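Local coordinates for protein glycoside hydrolase family 31 (Trueperella pyogenes, PDB 5I0F) that probably degrades cycloalternan as a family 31 glycoside hydrolase, holding the sugar chain in a TIM-barrel pocket and passing through a covalent glycosyl-enzyme intermediate, at residues V512-S517 against M585-Y590; W293-W298 against I555-W560; T209-P214 against G526-G531. All coordinates share one frame; numbering follows the deposited sequence.

All three contacts involve the closed eight-stranded barrel. Contact 1 spans its interior, contact 2 lies at the N-terminal ends of two of its strands about 5 Å away (centre to centre), and contact 3 brings in the loop 209-211 ahead of strand 212-219, its centre about 10 Å from that of contact 1 and 14 Å from that of contact 2. Neighbouring strands join them: Met-588 O lies 2.9 Å from Trp-298 N between contacts 1 and 2, Thr-513 O 2.8 Å from Leu-527 N between 1 and 3, and Gly-559 N 2.8 Å from Tyr-528 O between 2 and 3. Contacts 1 and 3 both reach the beta-glucose, through Arg-516 and Trp-529.

Contact 1: residues V512-S517 against M585-Y590; sequences VTFSRS and MPIMQY. With BGC (beta-D-glucopyranose), chain C; GLC (alpha-D-glucopyranose), chain B.
Phe-514 and Gln-589 meet inside the barrel, where the side-chain carbonyl of the glutamine approaches the rim of the ring. OE1 of Gln-589 lies 3.7 Å from Phe-514 CE2, near the ring plane, and the amide is turned 75° from that plane, so its flat side does not stack on the phenyl group. The other branch of the contact is purely apolar: the methyl CG2 of Ile-587 sits 4.3 Å from Phe-514 CE1 and comes in obliquely. With CG anti to the backbone N (chi1 -170°), the Phe-514 ring is carried into the interior toward both partners. The glutamine chain starts out the same way but bends at chi2, about its CB-CG bond, and its NE2 is hydrogen-bonded to Asp-561 OD1, which holds the amide in its rotation and leaves OE1 as the end facing the ring.

Two residues along from Phe-514, Arg-516 takes up sugar hydroxyls with the edge of its guanidinium. NH1 gives a fairly straight bond to O4 of the alpha-glucose (3.0 Å, 162°) and a more bent one to O2 of the beta-glucose (2.9 Å), while NH2 adds a weak bond to the same O4. A salt bridge from NE to Glu-470 OE2 probably helps to set the orientation of the group in the glycan pocket.

Strands 513-515 and 587-590 are not adjacent; 527-529 and 558-561 come between them, so the side chains meet across the core. The Phe-514 ring also meets those of Trp-529, on the next strand, and Trp-298, on strand 297-300. Outside the barrel wall, helix 485-506 covers Thr-513 and Ser-515.

Contact 2: residues W293-W298 against I555-W560; sequences WIFGLW and ILYWGW
Ile-294 pushes its CD1 methyl against the ring of Tyr-557, 3.6 Å from CD1 of the tyrosine and 4.0 Å from its CE1, the two side chains crossing at about a right angle. The isoleucine places CG1 between its own backbone N and carbonyl carbon (chi1 67°), over the centre of the Phe-295 ring and 4.0 Å above its plane; the extended second torsion (chi2 157°) then carries CD1 on to the tyrosine. Phe-295 itself arrives with its far end: CZ is 4.4 Å from Tyr-557 CE1 and near the plane of the tyrosine ring. These residues precede strands 297-300 and 558-561, which flank strand 587-590 in the TIM barrel, and the cluster lies at the N-terminal ends of these strands, at the bottom of the barrel. CD2 of Leu-556 lies over one face of the Tyr-557 ring, offset toward the rim, and the phenol OH is hydrogen-bonded to Ala-288 O. The short 3-10 turn that carries Ile-294 is tied to strand 297-300 by Trp-298, whose NE1 donates to Ile-294 O (2.9 Å, 157°) from the indole edge. Helix 617-646 touches Phe-295 and Tyr-557 through Thr-640.

Contact 3: residues T209-P214 against G526-G531; sequences TYLPMP and GLYWAG. With BGC (beta-D-glucopyranose), chain C.
Tyr-210 and Leu-211 reach segment 526-531 from a bend shaped by Thr-209. OG1 of Thr-209 accepts an almost straight bond from Leu-211 N (3.0 Å, 170°), an ST turn; both following side chains point toward the 526-531 segment. Tyr-210, its CG anti to the carbonyl carbon (chi1 -52°), lays the CE2 side of its ring obliquely on the backbone of the loop after the strand: CE2 is 3.5 Å from Ala-530 O and 3.7 Å from Gly-531 CA. The ring fills the place a CB of Gly-531 would occupy. At its far end the phenol OH is hydrogen-bonded to Asp-532 N, just beyond. Leu-211 meets the strand itself, its CD1 methyl 3.8 Å from Tyr-528 CD2 and its chain running roughly perpendicular to that of the tyrosine. Met-213 then pairs through its backbone with Phe-178, and the chain turns a corner at Pro-214. On strand 527-529, Trp-529 points its CB away from this loop and brings its indole edge to the sugar, CZ2 lying 3.4 Å from O2 of the beta-glucose. The arrangement is that of a second shell in a TIM-barrel glycosidase: the loop leading into strand 212-219 touches the backbone of the glycan-binding Asp-532 through Tyr-210 OH.

Contact 1: residues V512-S517 against M585-Y590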
loop_
_atom_site.group_PDB
_atom_site.type_symbol
_atom_site.label_atom_id
_atom_site.label_comp_id
_atom_site.label_asym_id
_atom_site.label_seq_id
_atom_site.Cartn_x
_atom_site.Cartn_y
_atom_site.Cartn_z
ATOM N N VAL A 512 -2.288 -9.048 -15.689
ATOM C CA VAL A 512 -1.138 -9.096 -14.825
ATOM C C VAL A 512 -0.732 -7.647 -14.519
ATOM O O VAL A 512 0.063 -7.036 -15.251
ATOM C CB VAL A 512 -0.004 -9.927 -15.442
ATOM C CG1 VAL A 512 1.202 -9.926 -14.517
ATOM C CG2 VAL A 512 -0.465 -11.369 -15.676
ATOM N N THR A 513 -1.327 -7.100 -13.465
ATOM C CA THR A 513 -0.853 -5.876 -12.829
ATOM C C THR A 513 -0.127 -6.228 -11.533
ATOM O O THR A 513 -0.417 -7.253 -10.922
ATOM C CB THR A 513 -1.998 -4.894 -12.516
ATOM O OG1 THR A 513 -2.969 -5.500 -11.637
ATOM C CG2 THR A 513 -2.667 -4.481 -13.793
ATOM N N PHE A 514 0.797 -5.377 -11.118
ATOM C CA PHE A 514 1.650 -5.621 -9.950
ATOM C C PHE A 514 1.652 -4.298 -9.178
ATOM O O PHE A 514 2.300 -3.336 -9.616
ATOM C CB PHE A 514 3.048 -6.001 -10.462
ATOM C CG PHE A 514 4.026 -6.511 -9.425
ATOM C CD1 PHE A 514 3.720 -7.565 -8.588
ATOM C CD2 PHE A 514 5.307 -5.973 -9.363
ATOM C CE1 PHE A 514 4.657 -8.046 -7.675
ATOM C CE2 PHE A 514 6.264 -6.464 -8.478
ATOM C CZ PHE A 514 5.937 -7.498 -7.625
ATOM N N SER A 515 0.927 -4.263 -8.053
ATOM C CA SER A 515 0.643 -3.033 -7.279
ATOM C C SER A 515 1.126 -3.159 -5.844
ATOM O O SER A 515 1.332 -4.256 -5.379
ATOM C CB SER A 515 -0.868 -2.767 -7.229
ATOM O OG SER A 515 -1.424 -2.769 -8.523
ATOM N N ARG A 516 1.342 -2.023 -5.171
ATOM C CA ARG A 516 1.632 -1.998 -3.742
ATOM C C ARG A 516 0.450 -1.509 -2.922
ATOM O O ARG A 516 0.350 -1.860 -1.752
ATOM C CB ARG A 516 2.875 -1.148 -3.401
ATOM C CG ARG A 516 2.714 0.340 -3.729
ATOM C CD ARG A 516 3.991 1.149 -3.514
ATOM N NE ARG A 516 3.667 2.580 -3.564
ATOM C CZ ARG A 516 4.556 3.573 -3.564
ATOM N NH1 ARG A 516 5.863 3.337 -3.578
ATOM N NH2 ARG A 516 4.142 4.831 -3.551
ATOM N N SER A 517 -0.419 -0.680 -3.494
ATOM C CA SER A 517 -1.525 -0.157 -2.722
ATOM C C SER A 517 -2.850 -0.770 -3.155
ATOM O O SER A 517 -3.004 -1.306 -4.260
ATOM C CB SER A 517 -1.580 1.376 -2.735
ATOM O OG SER A 517 -1.900 1.845 -4.028
ATOM N N MET A 585 7.138 -18.527 -1.369
ATOM C CA MET A 585 6.087 -17.524 -1.320
ATOM C C MET A 585 5.425 -17.374 -2.676
ATOM O O MET A 585 5.962 -17.866 -3.673
ATOM C CB MET A 585 6.657 -16.187 -0.829
ATOM C CG MET A 585 7.101 -16.245 0.628
ATOM S SD MET A 585 7.997 -14.790 1.223
ATOM C CE MET A 585 8.565 -15.358 2.816
ATOM N N PRO A 586 4.243 -16.709 -2.732
ATOM C CA PRO A 586 3.481 -16.734 -4.001
ATOM C C PRO A 586 4.213 -16.115 -5.208
ATOM O O PRO A 586 4.324 -16.775 -6.236
ATOM C CB PRO A 586 2.189 -15.979 -3.656
ATOM C CG PRO A 586 2.060 -16.134 -2.159
ATOM C CD PRO A 586 3.463 -16.089 -1.641
ATOM N N ILE A 587 4.782 -14.914 -5.026
ATOM C CA ILE A 587 5.554 -14.235 -6.065
ATOM C C ILE A 587 6.970 -14.026 -5.558
ATOM O O ILE A 587 7.182 -13.467 -4.467
ATOM C CB ILE A 587 4.946 -12.884 -6.466
ATOM C CG1 ILE A 587 3.466 -13.042 -6.861
ATOM C CG2 ILE A 587 5.759 -12.217 -7.560
ATOM C CD1 ILE A 587 3.216 -13.899 -8.068
ATOM N N MET A 588 7.920 -14.532 -6.341
ATOM C CA MET A 588 9.344 -14.511 -6.013
ATOM C C MET A 588 10.038 -13.486 -6.911
ATOM O O MET A 588 10.064 -13.651 -8.141
ATOM C CB MET A 588 9.941 -15.907 -6.223
ATOM C CG MET A 588 11.417 -15.986 -5.885
ATOM S SD MET A 588 12.105 -17.578 -6.384
ATOM C CE MET A 588 13.714 -17.433 -5.609
ATOM N N GLN A 589 10.618 -12.451 -6.310
ATOM C CA GLN A 589 11.119 -11.312 -7.053
ATOM C C GLN A 589 12.245 -10.600 -6.331
ATOM O O GLN A 589 12.144 -10.335 -5.124
ATOM C CB GLN A 589 9.958 -10.320 -7.258
ATOM C CG GLN A 589 10.278 -9.040 -8.032
ATOM C CD GLN A 589 10.140 -7.738 -7.235
ATOM O OE1 GLN A 589 9.945 -6.671 -7.814
ATOM N NE2 GLN A 589 10.238 -7.820 -5.908
ATOM N N TYR A 590 13.287 -10.244 -7.070
ATOM C CA TYR A 590 14.328 -9.330 -6.546
ATOM C C TYR A 590 14.217 -7.975 -7.247
ATOM O O TYR A 590 13.769 -7.890 -8.385
ATOM C CB TYR A 590 15.733 -9.935 -6.636
ATOM C CG TYR A 590 16.334 -10.011 -8.032
ATOM C CD1 TYR A 590 16.908 -8.881 -8.627
ATOM C CD2 TYR A 590 16.369 -11.226 -8.741
ATOM C CE1 TYR A 590 17.472 -8.954 -9.901
ATOM C CE2 TYR A 590 16.937 -11.308 -10.004
ATOM C CZ TYR A 590 17.486 -10.182 -10.585
ATOM O OH TYR A 590 18.050 -10.274 -11.837
HETATM C C2 BGC C . 8.162 1.515 -5.951
HETATM C C3 BGC C . 9.603 1.034 -6.197
HETATM C C4 BGC C . 10.106 1.609 -7.517
HETATM C C5 BGC C . 9.975 3.140 -7.537
HETATM C C6 BGC C . 10.292 3.650 -8.937
HETATM C C1 BGC C . 7.621 2.704 -6.787
HETATM O O2 BGC C . 7.559 1.260 -4.666
HETATM O O3 BGC C . 9.655 -0.395 -6.198
HETATM O O4 BGC C . 11.479 1.232 -7.738
HETATM O O5 BGC C . 8.667 3.627 -7.139
HETATM O O6 BGC C . 10.401 5.077 -8.943
HETATM C C1 GLC B . 11.490 6.691 -3.303
HETATM C C2 GLC B . 11.054 5.239 -3.518
HETATM C C3 GLC B . 9.683 5.182 -4.178
HETATM C C4 GLC B . 8.678 5.942 -3.325
HETATM C C5 GLC B . 9.180 7.383 -3.198
HETATM C C6 GLC B . 8.252 8.270 -2.385
HETATM O O2 GLC B . 12.035 4.560 -4.307
HETATM O O3 GLC B . 9.278 3.811 -4.319
HETATM O O4 GLC B . 7.367 5.880 -3.920
HETATM O O5 GLC B . 10.485 7.415 -2.589
HETATM O O6 GLC B . 8.287 7.945 -0.986
#

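Contact 2: residues W293-W298 against I555-W560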
loop_
_atom_site.group_PDB
_atom_site.type_symbol
_atom_site.label_atom_id
_atom_site.label_comp_id
_atom_site.label_asym_id
_atom_site.label_seq_id
_atom_site.Cartn_x
_atom_site.Cartn_y
_atom_site.Cartn_z
ATOM N N TRP A 293 3.331 -18.569 -15.759
ATOM C CA TRP A 293 4.613 -17.839 -15.780
ATOM C C TRP A 293 4.786 -16.826 -14.646
ATOM O O TRP A 293 5.923 -16.427 -14.382
ATOM C CB TRP A 293 4.905 -17.178 -17.144
ATOM C CG TRP A 293 3.827 -16.241 -17.726
ATOM C CD1 TRP A 293 2.900 -16.570 -18.682
ATOM C CD2 TRP A 293 3.620 -14.852 -17.432
ATOM N NE1 TRP A 293 2.129 -15.473 -18.989
ATOM C CE2 TRP A 293 2.532 -14.414 -18.226
ATOM C CE3 TRP A 293 4.244 -13.932 -16.581
ATOM C CZ2 TRP A 293 2.070 -13.100 -18.204
ATOM C CZ3 TRP A 293 3.772 -12.609 -16.560
ATOM C CH2 TRP A 293 2.689 -12.216 -17.362
ATOM N N ILE A 294 3.709 -16.431 -13.955
ATOM C CA ILE A 294 3.875 -15.569 -12.779
ATOM C C ILE A 294 4.666 -16.232 -11.642
ATOM O O ILE A 294 5.186 -15.534 -10.778
ATOM C CB ILE A 294 2.562 -14.955 -12.236
ATOM C CG1 ILE A 294 1.625 -16.004 -11.647
ATOM C CG2 ILE A 294 1.868 -14.123 -13.319
ATOM C CD1 ILE A 294 0.637 -15.464 -10.649
ATOM N N PHE A 295 4.801 -17.564 -11.674
ATOM C CA PHE A 295 5.434 -18.308 -10.595
ATOM C C PHE A 295 6.921 -18.567 -10.739
ATOM O O PHE A 295 7.528 -19.162 -9.833
ATOM C CB PHE A 295 4.689 -19.622 -10.370
ATOM C CG PHE A 295 3.297 -19.427 -9.861
ATOM C CD1 PHE A 295 3.078 -18.807 -8.643
ATOM C CD2 PHE A 295 2.217 -19.888 -10.570
ATOM C CE1 PHE A 295 1.789 -18.629 -8.164
ATOM C CE2 PHE A 295 0.917 -19.717 -10.095
ATOM C CZ PHE A 295 0.709 -19.078 -8.900
ATOM N N GLY A 296 7.526 -18.138 -11.850
ATOM C CA GLY A 296 8.993 -18.194 -11.969
ATOM C C GLY A 296 9.655 -16.999 -11.279
ATOM O O GLY A 296 8.986 -16.159 -10.696
ATOM N N LEU A 297 10.974 -16.908 -11.333
ATOM C CA LEU A 297 11.661 -15.756 -10.730
ATOM C C LEU A 297 11.402 -14.475 -11.537
ATOM O O LEU A 297 11.502 -14.465 -12.787
ATOM C CB LEU A 297 13.162 -16.030 -10.625
ATOM C CG LEU A 297 14.037 -14.920 -10.040
ATOM C CD1 LEU A 297 13.596 -14.580 -8.635
ATOM C CD2 LEU A 297 15.488 -15.369 -10.048
ATOM N N TRP A 298 11.060 -13.410 -10.821
ATOM C CA TRP A 298 10.923 -12.078 -11.398
ATOM C C TRP A 298 12.235 -11.310 -11.182
ATOM O O TRP A 298 12.696 -11.195 -10.038
ATOM C CB TRP A 298 9.809 -11.287 -10.724
ATOM C CG TRP A 298 8.413 -11.750 -11.001
ATOM C CD1 TRP A 298 7.944 -13.034 -11.005
ATOM C CD2 TRP A 298 7.303 -10.912 -11.302
ATOM N NE1 TRP A 298 6.602 -13.051 -11.297
ATOM C CE2 TRP A 298 6.181 -11.755 -11.485
ATOM C CE3 TRP A 298 7.146 -9.532 -11.428
ATOM C CZ2 TRP A 298 4.914 -11.259 -11.809
ATOM C CZ3 TRP A 298 5.876 -9.022 -11.741
ATOM C CH2 TRP A 298 4.776 -9.885 -11.918
ATOM N N ILE A 555 -5.712 -11.370 -0.478
ATOM C CA ILE A 555 -4.685 -10.955 -1.429
ATOM C C ILE A 555 -3.822 -12.187 -1.649
ATOM O O ILE A 555 -2.931 -12.488 -0.839
ATOM C CB ILE A 555 -3.839 -9.782 -0.897
ATOM C CG1 ILE A 555 -4.699 -8.540 -0.644
ATOM C CG2 ILE A 555 -2.703 -9.441 -1.863
ATOM C CD1 ILE A 555 -5.353 -7.945 -1.875
ATOM N N LEU A 556 -4.100 -12.901 -2.734
ATOM C CA LEU A 556 -3.527 -14.225 -2.997
ATOM C C LEU A 556 -2.126 -14.171 -3.603
ATOM O O LEU A 556 -1.232 -14.906 -3.171
ATOM C CB LEU A 556 -4.464 -15.000 -3.936
ATOM C CG LEU A 556 -4.170 -16.453 -4.316
ATOM C CD1 LEU A 556 -4.207 -17.299 -3.077
ATOM C CD2 LEU A 556 -5.204 -16.993 -5.301
ATOM N N TYR A 557 -1.948 -13.337 -4.624
ATOM C CA TYR A 557 -0.731 -13.306 -5.422
ATOM C C TYR A 557 0.203 -12.207 -4.896
ATOM O O TYR A 557 0.320 -11.120 -5.481
ATOM C CB TYR A 557 -1.084 -13.072 -6.898
ATOM C CG TYR A 557 -2.071 -14.037 -7.516
ATOM C CD1 TYR A 557 -1.679 -15.321 -7.862
ATOM C CD2 TYR A 557 -3.382 -13.657 -7.794
ATOM C CE1 TYR A 557 -2.574 -16.225 -8.437
ATOM C CE2 TYR A 557 -4.285 -14.542 -8.363
ATOM C CZ TYR A 557 -3.867 -15.809 -8.710
ATOM O OH TYR A 557 -4.716 -16.713 -9.285
ATOM N N TRP A 558 0.840 -12.499 -3.776
ATOM C CA TRP A 558 1.621 -11.555 -3.036
ATOM C C TRP A 558 3.093 -11.902 -3.132
ATOM O O TRP A 558 3.476 -13.071 -3.094
ATOM C CB TRP A 558 1.173 -11.559 -1.578
ATOM C CG TRP A 558 1.965 -10.682 -0.670
ATOM C CD1 TRP A 558 1.651 -9.433 -0.269
ATOM C CD2 TRP A 558 3.206 -11.010 -0.038
ATOM N NE1 TRP A 558 2.628 -8.942 0.574
ATOM C CE2 TRP A 558 3.593 -9.898 0.732
ATOM C CE3 TRP A 558 4.023 -12.155 -0.033
ATOM C CZ2 TRP A 558 4.747 -9.895 1.506
ATOM C CZ3 TRP A 558 5.180 -12.137 0.714
ATOM C CH2 TRP A 558 5.536 -11.018 1.478
ATOM N N GLY A 559 3.920 -10.878 -3.198
ATOM C CA GLY A 559 5.364 -11.027 -3.028
ATOM C C GLY A 559 5.993 -9.808 -2.397
ATOM O O GLY A 559 5.316 -8.949 -1.828
ATOM N N TRP A 560 7.309 -9.742 -2.484
ATOM C CA TRP A 560 8.089 -8.686 -1.830
ATOM C C TRP A 560 9.460 -8.603 -2.509
ATOM O O TRP A 560 9.847 -9.496 -3.270
ATOM C CB TRP A 560 8.223 -8.958 -0.312
ATOM C CG TRP A 560 9.076 -10.191 0.046
ATOM C CD1 TRP A 560 8.863 -11.478 -0.362
ATOM C CD2 TRP A 560 10.262 -10.227 0.869
ATOM N NE1 TRP A 560 9.842 -12.307 0.143
ATOM C CE2 TRP A 560 10.708 -11.569 0.904
ATOM C CE3 TRP A 560 10.982 -9.261 1.579
ATOM C CZ2 TRP A 560 11.842 -11.962 1.623
ATOM C CZ3 TRP A 560 12.091 -9.650 2.304
ATOM C CH2 TRP A 560 12.520 -10.995 2.307
#

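Contact 3: residues T209-P214 against G526-G531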
loop_
_atom_site.group_PDB
_atom_site.type_symbol
_atom_site.label_atom_id
_atom_site.label_comp_id
_atom_site.label_asym_id
_atom_site.label_seq_id
_atom_site.Cartn_x
_atom_site.Cartn_y
_atom_site.Cartn_z
ATOM N N THR A 209 0.138 1.070 6.524
ATOM C CA THR A 209 0.133 0.178 5.370
ATOM C C THR A 209 -0.375 0.885 4.101
ATOM O O THR A 209 -1.193 1.838 4.159
ATOM C CB THR A 209 -0.721 -1.097 5.675
ATOM O OG1 THR A 209 -0.699 -1.984 4.553
ATOM C CG2 THR A 209 -2.155 -0.756 5.993
ATOM N N TYR A 210 0.108 0.372 2.979
ATOM C CA TYR A 210 -0.360 0.705 1.659
ATOM C C TYR A 210 -1.707 0.063 1.308
ATOM O O TYR A 210 -2.399 0.540 0.396
ATOM C CB TYR A 210 0.598 0.194 0.583
ATOM C CG TYR A 210 2.063 0.537 0.669
ATOM C CD1 TYR A 210 2.569 1.706 0.100
ATOM C CD2 TYR A 210 2.964 -0.364 1.232
ATOM C CE1 TYR A 210 3.943 1.995 0.138
ATOM C CE2 TYR A 210 4.329 -0.095 1.266
ATOM C CZ TYR A 210 4.820 1.088 0.732
ATOM O OH TYR A 210 6.189 1.356 0.725
ATOM N N LEU A 211 -2.042 -1.032 1.991
ATOM C CA LEU A 211 -3.146 -1.912 1.596
ATOM C C LEU A 211 -3.997 -2.310 2.813
ATOM O O LEU A 211 -4.016 -3.495 3.234
ATOM C CB LEU A 211 -2.569 -3.146 0.897
ATOM C CG LEU A 211 -3.370 -3.749 -0.250
ATOM C CD1 LEU A 211 -2.650 -4.974 -0.809
ATOM C CD2 LEU A 211 -4.773 -4.121 0.177
ATOM N N PRO A 212 -4.718 -1.335 3.384
ATOM C CA PRO A 212 -5.582 -1.630 4.519
ATOM C C PRO A 212 -6.920 -2.172 4.024
ATOM O O PRO A 212 -7.255 -2.004 2.850
ATOM C CB PRO A 212 -5.784 -0.255 5.154
ATOM C CG PRO A 212 -5.731 0.683 4.002
ATOM C CD PRO A 212 -4.724 0.100 3.044
ATOM N N MET A 213 -7.671 -2.791 4.920
ATOM C CA MET A 213 -9.093 -3.124 4.686
ATOM C C MET A 213 -9.864 -3.010 5.996
ATOM O O MET A 213 -9.315 -3.301 7.060
ATOM C CB MET A 213 -9.243 -4.530 4.118
ATOM C CG MET A 213 -8.650 -4.715 2.726
ATOM S SD MET A 213 -8.993 -6.350 2.090
ATOM C CE MET A 213 -7.839 -6.460 0.718
ATOM N N PRO A 214 -11.137 -2.578 5.938
ATOM C CA PRO A 214 -11.932 -2.489 7.162
ATOM C C PRO A 214 -12.630 -3.817 7.470
ATOM O O PRO A 214 -13.861 -3.881 7.534
ATOM C CB PRO A 214 -12.910 -1.363 6.846
ATOM C CG PRO A 214 -13.148 -1.506 5.356
ATOM C CD PRO A 214 -11.818 -1.936 4.797
ATOM N N GLY A 526 -5.253 -8.452 -9.993
ATOM C CA GLY A 526 -3.843 -8.714 -10.195
ATOM C C GLY A 526 -3.063 -9.154 -8.980
ATOM O O GLY A 526 -3.602 -9.848 -8.090
ATOM N N LEU A 527 -1.785 -8.742 -8.977
ATOM C CA LEU A 527 -0.752 -9.143 -8.039
ATOM C C LEU A 527 -0.314 -7.965 -7.174
ATOM O O LEU A 527 -0.521 -6.789 -7.547
ATOM C CB LEU A 527 0.490 -9.613 -8.803
ATOM C CG LEU A 527 0.506 -10.986 -9.425
ATOM C CD1 LEU A 527 -0.731 -11.336 -10.209
ATOM C CD2 LEU A 527 1.775 -11.152 -10.244
ATOM N N TYR A 528 0.281 -8.289 -6.026
ATOM C CA TYR A 528 0.689 -7.303 -5.031
ATOM C C TYR A 528 2.074 -7.575 -4.494
ATOM O O TYR A 528 2.475 -8.718 -4.360
ATOM C CB TYR A 528 -0.345 -7.181 -3.896
ATOM C CG TYR A 528 -1.629 -6.637 -4.461
ATOM C CD1 TYR A 528 -2.553 -7.481 -5.074
ATOM C CD2 TYR A 528 -1.855 -5.256 -4.522
ATOM C CE1 TYR A 528 -3.684 -6.971 -5.710
ATOM C CE2 TYR A 528 -3.002 -4.747 -5.116
ATOM C CZ TYR A 528 -3.904 -5.606 -5.711
ATOM O OH TYR A 528 -4.992 -5.055 -6.341
ATOM N N TRP A 529 2.827 -6.515 -4.204
ATOM C CA TRP A 529 4.079 -6.666 -3.477
ATOM C C TRP A 529 4.049 -5.747 -2.268
ATOM O O TRP A 529 3.267 -4.796 -2.227
ATOM C CB TRP A 529 5.318 -6.487 -4.375
ATOM C CG TRP A 529 5.892 -5.096 -4.453
ATOM C CD1 TRP A 529 6.984 -4.640 -3.790
ATOM C CD2 TRP A 529 5.427 -4.004 -5.260
ATOM N NE1 TRP A 529 7.198 -3.312 -4.078
ATOM C CE2 TRP A 529 6.271 -2.903 -4.997
ATOM C CE3 TRP A 529 4.388 -3.848 -6.190
ATOM C CZ2 TRP A 529 6.106 -1.656 -5.620
ATOM C CZ3 TRP A 529 4.214 -2.610 -6.791
ATOM C CH2 TRP A 529 5.064 -1.524 -6.495
ATOM N N ALA A 530 4.899 -6.043 -1.283
ATOM C CA ALA A 530 4.866 -5.413 0.031
ATOM C C ALA A 530 5.483 -4.001 0.102
ATOM O O ALA A 530 5.550 -3.423 1.164
ATOM C CB ALA A 530 5.571 -6.322 1.024
ATOM N N GLY A 531 5.878 -3.432 -1.026
ATOM C CA GLY A 531 6.377 -2.048 -1.070
ATOM C C GLY A 531 7.839 -1.898 -0.712
ATOM O O GLY A 531 8.653 -2.815 -0.933
HETATM C C2 BGC C . 8.162 1.515 -5.951
HETATM C C3 BGC C . 9.603 1.034 -6.197
HETATM C C4 BGC C . 10.106 1.609 -7.517
HETATM C C5 BGC C . 9.975 3.140 -7.537
HETATM C C6 BGC C . 10.292 3.650 -8.937
HETATM C C1 BGC C . 7.621 2.704 -6.787
HETATM O O2 BGC C . 7.559 1.260 -4.666
HETATM O O3 BGC C . 9.655 -0.395 -6.198
HETATM O O4 BGC C . 11.479 1.232 -7.738
HETATM O O5 BGC C . 8.667 3.627 -7.139
HETATM O O6 BGC C . 10.401 5.077 -8.943
#